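Local coordinates for protein ferredoxin (Trichomonas vaginalis, PDB 1L5P) that carries electrons on a [2Fe-2S] cluster, linking pyruvate:ferredoxin oxidoreductase to hydrogenase in the hydrogenosome, at residues 47-59 against 81-93. Numbering follows the deposited sequence.
With FES (Fe2/s2 (inorganic) cluster), chain D.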
loop_
_atom_site.group_PDB
_atom_site.type_symbol
_atom_site.label_atom_id
_atom_site.label_comp_id
_atom_site.label_asym_id
_atom_site.label_seq_id
_atom_site.Cartn_x
_atom_site.Cartn_y
_atom_site.Cartn_z
ATOM N N CYS A 47 -4.893 4.215 5.423
ATOM C CA CYS A 47 -4.607 3.309 4.310
ATOM C C CYS A 47 -3.615 2.214 4.659
ATOM O O CYS A 47 -2.792 1.835 3.836
ATOM C CB CYS A 47 -4.054 4.098 3.142
ATOM S SG CYS A 47 -2.531 4.906 3.580
ATOM N N ILE A 48 -3.710 1.692 5.871
ATOM C CA ILE A 48 -2.803 0.652 6.327
ATOM C C ILE A 48 -2.914 -0.672 5.580
ATOM O O ILE A 48 -4.005 -1.163 5.323
ATOM C CB ILE A 48 -3.023 0.362 7.811
ATOM C CG1 ILE A 48 -2.509 1.538 8.640
ATOM C CG2 ILE A 48 -2.312 -0.928 8.197
ATOM C CD1 ILE A 48 -1.024 1.782 8.467
ATOM N N CYS A 49 -1.766 -1.246 5.245
ATOM C CA CYS A 49 -1.707 -2.532 4.573
ATOM C C CYS A 49 -0.442 -3.203 5.069
ATOM O O CYS A 49 0.318 -2.600 5.826
ATOM C CB CYS A 49 -1.647 -2.344 3.075
ATOM S SG CYS A 49 -0.181 -1.538 2.524
ATOM N N LYS A 50 -0.202 -4.447 4.669
ATOM C CA LYS A 50 1.001 -5.133 5.130
ATOM C C LYS A 50 1.862 -5.594 3.972
ATOM O O LYS A 50 1.390 -6.293 3.084
ATOM C CB LYS A 50 0.636 -6.333 6.006
ATOM C CG LYS A 50 0.581 -6.024 7.484
ATOM C CD LYS A 50 -0.837 -6.087 8.011
ATOM C CE LYS A 50 -1.321 -7.528 8.086
ATOM N NZ LYS A 50 -2.808 -7.646 8.060
ATOM N N HIS A 51 3.126 -5.184 3.977
ATOM C CA HIS A 51 4.059 -5.584 2.937
ATOM C C HIS A 51 4.610 -6.956 3.326
ATOM O O HIS A 51 5.353 -7.080 4.303
ATOM C CB HIS A 51 5.197 -4.567 2.825
ATOM C CG HIS A 51 6.304 -4.993 1.907
ATOM N ND1 HIS A 51 7.599 -4.539 2.047
ATOM C CD2 HIS A 51 6.307 -5.816 0.833
ATOM C CE1 HIS A 51 8.350 -5.065 1.098
ATOM N NE2 HIS A 51 7.590 -5.844 0.346
ATOM N N VAL A 52 4.236 -7.989 2.571
ATOM C CA VAL A 52 4.689 -9.348 2.863
ATOM C C VAL A 52 5.737 -9.925 1.920
ATOM O O VAL A 52 6.417 -10.882 2.282
ATOM C CB VAL A 52 3.523 -10.349 2.922
ATOM C CG1 VAL A 52 2.615 -10.004 4.098
ATOM C CG2 VAL A 52 2.762 -10.357 1.600
ATOM N N SER A 53 5.875 -9.366 0.724
ATOM C CA SER A 53 6.878 -9.868 -0.203
ATOM C C SER A 53 7.264 -8.816 -1.205
ATOM O O SER A 53 6.512 -7.874 -1.451
ATOM C CB SER A 53 6.370 -11.093 -0.965
ATOM O OG SER A 53 5.614 -11.958 -0.139
ATOM N N GLY A 54 8.443 -8.981 -1.789
ATOM C CA GLY A 54 8.902 -8.039 -2.792
ATOM C C GLY A 54 9.664 -6.833 -2.279
ATOM O O GLY A 54 9.697 -6.550 -1.084
ATOM N N LYS A 55 10.276 -6.112 -3.207
ATOM C CA LYS A 55 11.049 -4.936 -2.872
ATOM C C LYS A 55 10.191 -3.692 -2.772
ATOM O O LYS A 55 9.460 -3.348 -3.703
ATOM C CB LYS A 55 12.132 -4.701 -3.923
ATOM C CG LYS A 55 13.314 -5.641 -3.824
ATOM C CD LYS A 55 13.993 -5.796 -5.179
ATOM C CE LYS A 55 14.623 -7.179 -5.335
ATOM N NZ LYS A 55 14.089 -8.170 -4.346
ATOM N N VAL A 56 10.291 -3.022 -1.631
ATOM C CA VAL A 56 9.570 -1.781 -1.408
ATOM C C VAL A 56 10.460 -0.894 -0.560
ATOM O O VAL A 56 10.933 -1.307 0.506
ATOM C CB VAL A 56 8.236 -1.996 -0.685
ATOM C CG1 VAL A 56 7.554 -0.658 -0.493
ATOM C CG2 VAL A 56 7.342 -2.925 -1.506
ATOM N N ALA A 57 10.695 0.320 -1.055
ATOM C CA ALA A 57 11.540 1.298 -0.384
ATOM C C ALA A 57 11.118 1.496 1.070
ATOM O O ALA A 57 9.926 1.583 1.377
ATOM C CB ALA A 57 11.499 2.613 -1.140
ATOM N N ALA A 58 12.110 1.547 1.958
ATOM C CA ALA A 58 11.871 1.724 3.388
ATOM C C ALA A 58 11.032 2.960 3.645
ATOM O O ALA A 58 11.087 3.936 2.902
ATOM C CB ALA A 58 13.187 1.819 4.130
ATOM N N ALA A 59 10.245 2.903 4.704
ATOM C CA ALA A 59 9.372 4.005 5.046
ATOM C C ALA A 59 10.139 5.214 5.580
ATOM O O ALA A 59 11.121 5.066 6.307
ATOM C CB ALA A 59 8.349 3.536 6.073
ATOM N N THR A 81 5.007 4.700 -3.618
ATOM C CA THR A 81 4.886 5.089 -5.020
ATOM C C THR A 81 5.400 3.918 -5.846
ATOM O O THR A 81 6.591 3.605 -5.803
ATOM C CB THR A 81 5.754 6.328 -5.335
ATOM O OG1 THR A 81 5.446 7.375 -4.408
ATOM C CG2 THR A 81 5.497 6.816 -6.750
ATOM N N LEU A 82 4.512 3.274 -6.600
ATOM C CA LEU A 82 4.888 2.115 -7.400
ATOM C C LEU A 82 5.686 2.399 -8.666
ATOM O O LEU A 82 5.402 3.341 -9.413
ATOM C CB LEU A 82 3.643 1.309 -7.752
ATOM C CG LEU A 82 2.908 0.780 -6.521
ATOM C CD1 LEU A 82 1.549 0.281 -6.940
ATOM C CD2 LEU A 82 3.703 -0.331 -5.861
ATOM N N SER A 83 6.694 1.558 -8.889
ATOM C CA SER A 83 7.567 1.647 -10.051
ATOM C C SER A 83 7.998 0.230 -10.424
ATOM O O SER A 83 7.671 -0.736 -9.722
ATOM C CB SER A 83 8.797 2.488 -9.727
ATOM O OG SER A 83 9.303 2.155 -8.440
ATOM N N GLY A 84 8.733 0.106 -11.524
ATOM C CA GLY A 84 9.174 -1.205 -11.964
ATOM C C GLY A 84 9.795 -2.064 -10.874
ATOM O O GLY A 84 9.597 -3.279 -10.840
ATOM N N GLU A 85 10.542 -1.436 -9.972
ATOM C CA GLU A 85 11.200 -2.164 -8.891
ATOM C C GLU A 85 10.221 -2.866 -7.943
ATOM O O GLU A 85 10.604 -3.779 -7.211
ATOM C CB GLU A 85 12.101 -1.212 -8.096
ATOM C CG GLU A 85 11.394 0.044 -7.612
ATOM C CD GLU A 85 11.893 0.514 -6.255
ATOM O OE1 GLU A 85 12.752 1.422 -6.228
ATOM O OE2 GLU A 85 11.430 -0.017 -5.218
ATOM N N ASN A 86 8.961 -2.447 -7.963
ATOM C CA ASN A 86 7.956 -3.040 -7.088
ATOM C C ASN A 86 7.171 -4.169 -7.758
ATOM O O ASN A 86 6.304 -4.790 -7.141
ATOM C CB ASN A 86 6.989 -1.953 -6.607
ATOM C CG ASN A 86 7.705 -0.769 -5.979
ATOM O OD1 ASN A 86 7.590 0.364 -6.452
ATOM N ND2 ASN A 86 8.449 -1.029 -4.909
ATOM N N ASP A 87 7.470 -4.435 -9.022
ATOM C CA ASP A 87 6.778 -5.493 -9.752
ATOM C C ASP A 87 6.916 -6.853 -9.063
ATOM O O ASP A 87 8.014 -7.389 -8.922
ATOM C CB ASP A 87 7.308 -5.578 -11.190
ATOM C CG ASP A 87 6.460 -6.477 -12.073
ATOM O OD1 ASP A 87 6.835 -6.671 -13.249
ATOM O OD2 ASP A 87 5.424 -6.992 -11.598
ATOM N N GLY A 88 5.792 -7.413 -8.637
ATOM C CA GLY A 88 5.838 -8.702 -7.976
ATOM C C GLY A 88 5.673 -8.596 -6.477
ATOM O O GLY A 88 5.589 -9.611 -5.787
ATOM N N ALA A 89 5.623 -7.371 -5.963
ATOM C CA ALA A 89 5.460 -7.170 -4.527
ATOM C C ALA A 89 4.089 -7.664 -4.095
ATOM O O ALA A 89 3.121 -7.576 -4.858
ATOM C CB ALA A 89 5.609 -5.705 -4.188
ATOM N N VAL A 90 4.010 -8.183 -2.878
ATOM C CA VAL A 90 2.757 -8.683 -2.354
ATOM C C VAL A 90 2.345 -7.940 -1.093
ATOM O O VAL A 90 3.153 -7.762 -0.186
ATOM C CB VAL A 90 2.880 -10.160 -2.027
ATOM C CG1 VAL A 90 1.550 -10.691 -1.498
ATOM C CG2 VAL A 90 3.319 -10.911 -3.277
ATOM N N PHE A 91 1.088 -7.504 -1.034
ATOM C CA PHE A 91 0.585 -6.788 0.133
ATOM C C PHE A 91 -0.676 -7.456 0.658
ATOM O O PHE A 91 -1.496 -7.933 -0.109
ATOM C CB PHE A 91 0.291 -5.323 -0.215
ATOM C CG PHE A 91 1.462 -4.589 -0.797
ATOM C CD1 PHE A 91 1.674 -4.573 -2.170
ATOM C CD2 PHE A 91 2.348 -3.898 0.027
ATOM C CE1 PHE A 91 2.760 -3.867 -2.720
ATOM C CE2 PHE A 91 3.431 -3.196 -0.509
ATOM C CZ PHE A 91 3.639 -3.177 -1.884
ATOM N N GLU A 92 -0.821 -7.480 1.975
ATOM C CA GLU A 92 -1.969 -8.084 2.622
ATOM C C GLU A 92 -2.840 -6.976 3.234
ATOM O O GLU A 92 -2.343 -6.102 3.949
ATOM C CB GLU A 92 -1.452 -9.060 3.669
ATOM C CG GLU A 92 -2.451 -9.559 4.658
ATOM C CD GLU A 92 -1.793 -10.465 5.680
ATOM O OE1 GLU A 92 -2.109 -10.362 6.890
ATOM O OE2 GLU A 92 -0.943 -11.281 5.264
ATOM N N LEU A 93 -4.133 -6.999 2.927
ATOM C CA LEU A 93 -5.051 -5.988 3.430
ATOM C C LEU A 93 -5.731 -6.456 4.699
ATOM O O LEU A 93 -6.378 -5.613 5.349
ATOM C CB LEU A 93 -6.104 -5.659 2.374
ATOM C CG LEU A 93 -5.593 -5.077 1.054
ATOM C CD1 LEU A 93 -6.223 -5.835 -0.105
ATOM C CD2 LEU A 93 -5.924 -3.586 0.970
ATOM O OXT LEU A 93 -5.604 -7.652 5.033
HETATM FE FE1 FES D . -4.456 9.180 4.587
HETATM FE FE2 FES D . -2.867 7.317 3.394
HETATM S S1 FES D . -2.461 8.420 5.296
HETATM S S2 FES D . -4.872 8.066 2.668
#
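Cys-49 SG lies obliquely beside the Phe-91 ring, 4.3 Å from its CD2, two residues after Cys-47, whose SG binds iron FE2 of the cluster; Leu-22 of helix 22-27 touches both Cys-49 and Phe-91. At Lys-50 the strands 48-53 and 90-92 pair antiparallel: Lys-50 N donates to Glu-92 O and Glu-92 N returns to Lys-50 O at 2.7 Å. On the face that carries Lys-50 and Glu-92 the lysine chain, bent at chi2 and chi3, brings NZ to 3.0 Å from Glu-92 OE1, a salt bridge whose hydrogen bond is weak. His-51 emerges on the other face, with Phe-91, its CG anti to the backbone N (chi1 172°); the two rings meet obliquely, planes at 37°. Val-90 O then accepts twice, from Val-52 N (3.0 Å) and Ser-53 N (3.3 Å), both approaching from the same face of its plane; Val-52 CG2 is tight against Val-90 CG1 at 3.3 Å. Past Gly-54, Asn-86 ND2 reaches Lys-55 O at 2.8 Å, nearly within its own amide plane, while its OD1 takes Ser-83 N on a lone pair, fixing the amide's rotation. Val-56 CG2 lies above one imidazole face of His-51, displaced toward its rim, and 3.7 Å from Phe-91 CZ. Val-52 and Ser-53 both facing Val-90, with its O shared, make a classic beta bulge between two neighbouring inner strands of the mixed sheet in a [2Fe-2S] ferredoxin's beta-grasp fold.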